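Local coordinates for acyl-coenzyme A oxidase 3 (Yarrowia lipolytica, PDB 5YS9) that oxidises acyl-CoA esters, with specificity for short-chain ones, to (2E)-enoyl-CoA using FAD and molecular oxygen, yielding hydrogen peroxide in peroxisomal beta-oxidation, at the interface of chains A and B. Sequence-based numbering; all coordinates share one arbitrary frame. Chains: chain A/B, Acyl-coenzyme A oxidase 3.

Contacts 1 and 2, which share no residue, lie about 41 Å apart between the centres of their C-alpha atoms, along one two-fold interface between identical chains, so each recurs with the chains exchanged. Contact 1 joins a hydrogen bond to aromatic and leucine packing beside the FAD pocket; contact 2 is a charged and apolar patch where helix 598-604 of one chain meets helices 598-603 and 609-628 of the other. Helix 655-666 in contact 1 and the helices of contact 2 all belong to the C-terminal acyl-CoA oxidase region. The structure alone does not show whether this pairing occurs in a larger assembly.

Contact 1: the interface of chains A and B. Residues chain A 165-167, 199; chain B 331, 433, 656, 659.
The guanidinium nitrogen NH1 of B:Arg331 grips two oxygens, one from each chain. B:Arg331 NH1 gives a nearly straight hydrogen bond (169° at H) to the backbone carbonyl A:Leu165 O at 2.9 Å, arriving in the carbonyl plane on a lone pair. A second N-H goes to the phenol oxygen B:Tyr656 OH, 2.7 Å from B:Arg331 NH1. Both acceptors lie close to the guanidinium plane, which fixes its rotation, while A:Gly166 O sits over one face, toward the rim. A leucine in place of B:Arg331 would probably leave A:Leu165 O and the B:Tyr656 hydroxyl without their shared donor, and that phenol would be held less firmly.

Beside this polar grip, A:Leu165 enters the aromatic cluster with CG anti to its own N (chi1 -172°). A:Leu165 CG lies 3.7 Å from B:Tyr656 CD1. The branch A:Leu165 CD1 is capped by the centre of one A:Trp199 face, and on the partner's side it comes obliquely onto the CD2-CE2 side of B:Tyr659, 3.7 Å from B:Tyr659 CE2. The indole A:Trp199 NE1 donates weakly, and well off line, to the phenol B:Tyr659 OH at 3.3 Å. B:His433 turns its CD2-NE2 edge to the indole, the planes 82° apart, and B:Tyr659 CE2 covers one imidazole face.

A:Leu165 and A:Gly166 belong to the loop after strand 158-161, and A:Trp199 comes from the short strand 198-199. The partner surface combines the residue following helix 300-330, the 3-10 helix 431-435 and helix 655-666; B:Arg331 also lines an FAD pocket, so this two-fold contact adjoins the cofactor site.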
# COMPACT_ATOMS: atom_id res chain seq x y z
N LEU A 165 20.71 8.07 12.70
CA LEU A 165 20.76 6.98 11.78
C LEU A 165 20.56 5.66 12.52
O LEU A 165 19.89 4.76 12.02
CB LEU A 165 22.10 7.05 11.01
CG LEU A 165 22.38 6.13 9.85
CD1 LEU A 165 21.43 6.35 8.68
CD2 LEU A 165 23.81 6.35 9.41
N GLY A 166 21.12 5.57 13.73
CA GLY A 166 21.02 4.39 14.58
C GLY A 166 19.85 4.34 15.55
O GLY A 166 19.59 3.28 16.13
N HIS A 167 19.21 5.47 15.82
CA HIS A 167 18.10 5.50 16.76
C HIS A 167 16.90 6.32 16.34
O HIS A 167 17.01 7.50 16.09
CB HIS A 167 18.60 5.97 18.12
CG HIS A 167 19.51 4.98 18.78
ND1 HIS A 167 19.04 3.95 19.55
CD2 HIS A 167 20.85 4.85 18.73
CE1 HIS A 167 20.06 3.23 19.97
NE2 HIS A 167 21.17 3.75 19.49
N TRP A 199 19.43 12.22 11.32
CA TRP A 199 18.84 11.64 10.13
C TRP A 199 17.39 11.95 10.06
O TRP A 199 16.73 12.03 11.07
CB TRP A 199 19.04 10.11 10.11
CG TRP A 199 19.14 9.58 8.67
CD1 TRP A 199 18.12 9.08 7.91
CD2 TRP A 199 20.29 9.59 7.83
NE1 TRP A 199 18.57 8.78 6.64
CE2 TRP A 199 19.91 9.05 6.57
CE3 TRP A 199 21.61 9.98 8.00
CZ2 TRP A 199 20.82 8.88 5.52
CZ3 TRP A 199 22.52 9.81 6.93
CH2 TRP A 199 22.11 9.27 5.72
N ARG B 331 20.11 -4.46 12.92
CA ARG B 331 19.53 -3.28 13.52
C ARG B 331 19.19 -3.50 14.97
O ARG B 331 18.48 -4.41 15.29
CB ARG B 331 18.27 -2.89 12.77
CG ARG B 331 17.49 -1.73 13.35
CD ARG B 331 18.35 -0.51 13.52
NE ARG B 331 17.55 0.65 13.84
CZ ARG B 331 17.89 1.90 13.56
NH1 ARG B 331 19.04 2.15 12.97
NH2 ARG B 331 17.09 2.90 13.88
N HIS B 433 13.92 4.55 7.55
CA HIS B 433 14.81 4.12 6.46
C HIS B 433 14.14 3.36 5.28
O HIS B 433 14.68 3.36 4.15
CB HIS B 433 15.99 3.34 7.05
CG HIS B 433 16.80 4.16 8.02
ND1 HIS B 433 17.41 3.63 9.13
CD2 HIS B 433 17.03 5.49 8.06
CE1 HIS B 433 18.03 4.59 9.79
NE2 HIS B 433 17.81 5.73 9.17
N TYR B 656 24.82 0.81 7.31
CA TYR B 656 25.02 2.24 7.47
C TYR B 656 26.01 2.88 6.52
O TYR B 656 25.84 4.00 6.09
CB TYR B 656 25.34 2.59 8.91
CG TYR B 656 24.28 2.12 9.84
CD1 TYR B 656 22.97 2.48 9.66
CD2 TYR B 656 24.58 1.28 10.89
CE1 TYR B 656 21.99 2.04 10.49
CE2 TYR B 656 23.60 0.84 11.73
CZ TYR B 656 22.31 1.22 11.52
OH TYR B 656 21.34 0.78 12.36
N TYR B 659 24.59 3.00 2.89
CA TYR B 659 23.49 3.97 2.95
C TYR B 659 23.89 5.42 3.02
O TYR B 659 23.39 6.23 2.28
CB TYR B 659 22.71 3.65 4.21
CG TYR B 659 21.38 4.34 4.39
CD1 TYR B 659 20.70 4.89 3.33
CD2 TYR B 659 20.79 4.39 5.62
CE1 TYR B 659 19.48 5.49 3.50
CE2 TYR B 659 19.57 4.98 5.81
CZ TYR B 659 18.92 5.53 4.75
OH TYR B 659 17.72 6.12 4.95

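Contact 2: the interface of chains A and B. Residues chain A 603; chain B 602, 609, 613.
A:Arg603 reaches across the interface to B:Asp613, its guanidinium nitrogen NH1 lying 2.6 Å from the carboxylate oxygen OD1. The pair is a salt bridge without hydrogen-bond geometry: the planes of the two groups stand 78° apart, and no N-H of A:Arg603 NH1 is directed at the oxygen. Attraction between opposite charges therefore probably carries the pairing.

The aliphatic part of the same arginine packs on the partner as it goes. A:Arg603 CB touches the B:Leu602 methyl CD2 at 3.9 Å. Further along, CG of A:Arg603 passes above and outside the CB corner of the B:Pro609 ring, 3.9 Å from CB, the two side chains running in opposite directions. The other terminal nitrogen, A:Arg603 NH2, is 3.7 Å from that same B:Pro609 CB, so the proline is lined by both stem and head of the arginine.

Behind these contacts, a chi1 of -172° swings CG of A:Arg603 away from the backbone N, and bends at chi2 and chi3 curve the chain past the proline. The site is a salt bridge with apolar flanks where helix ends of identical chains meet, possibly helping to pair them. The arginine ends helix 598-604, and B:Leu602 is on the matching helix of the partner chain. B:Pro609 opens helix 609-628 and B:Asp613 follows one turn later, so that one bent arginine can touch both. The start of that helix may help stabilise the aspartate's negative charge.

The two carboxylate oxygens are placed unequally: B:Asp613 OD2 lies near the guanidinium plane but 3.8 Å from A:Arg603 NH1, whereas OD1, much nearer, is well out of that plane.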
# COMPACT_ATOMS: atom_id res chain seq x y z
N ARG A 603 -14.65 -17.63 19.64
CA ARG A 603 -13.80 -18.10 20.70
C ARG A 603 -14.25 -17.69 22.11
O ARG A 603 -14.10 -18.48 23.03
CB ARG A 603 -12.38 -17.62 20.42
CG ARG A 603 -11.32 -18.17 21.33
CD ARG A 603 -10.94 -17.20 22.44
NE ARG A 603 -9.51 -17.32 22.70
CZ ARG A 603 -8.94 -18.20 23.52
NH1 ARG A 603 -7.62 -18.17 23.66
NH2 ARG A 603 -9.65 -19.06 24.24
N LEU B 602 -12.69 -22.42 13.83
CA LEU B 602 -13.65 -22.41 14.93
C LEU B 602 -15.05 -22.69 14.43
O LEU B 602 -15.79 -23.46 15.05
CB LEU B 602 -13.60 -21.07 15.67
CG LEU B 602 -12.76 -20.91 16.94
CD1 LEU B 602 -11.72 -22.00 17.14
CD2 LEU B 602 -12.11 -19.52 16.98
N PRO B 609 -11.32 -23.38 20.99
CA PRO B 609 -10.57 -22.29 21.59
C PRO B 609 -9.21 -22.65 22.18
O PRO B 609 -8.28 -21.86 22.09
CB PRO B 609 -11.48 -21.84 22.72
CG PRO B 609 -12.85 -22.06 22.19
CD PRO B 609 -12.77 -23.21 21.21
N ASP B 613 -4.78 -21.31 21.08
CA ASP B 613 -3.59 -21.04 21.89
C ASP B 613 -2.38 -21.84 21.48
O ASP B 613 -1.26 -21.35 21.54
CB ASP B 613 -3.87 -21.33 23.35
CG ASP B 613 -4.80 -20.32 23.97
OD1 ASP B 613 -5.73 -19.87 23.28
OD2 ASP B 613 -4.59 -19.96 25.15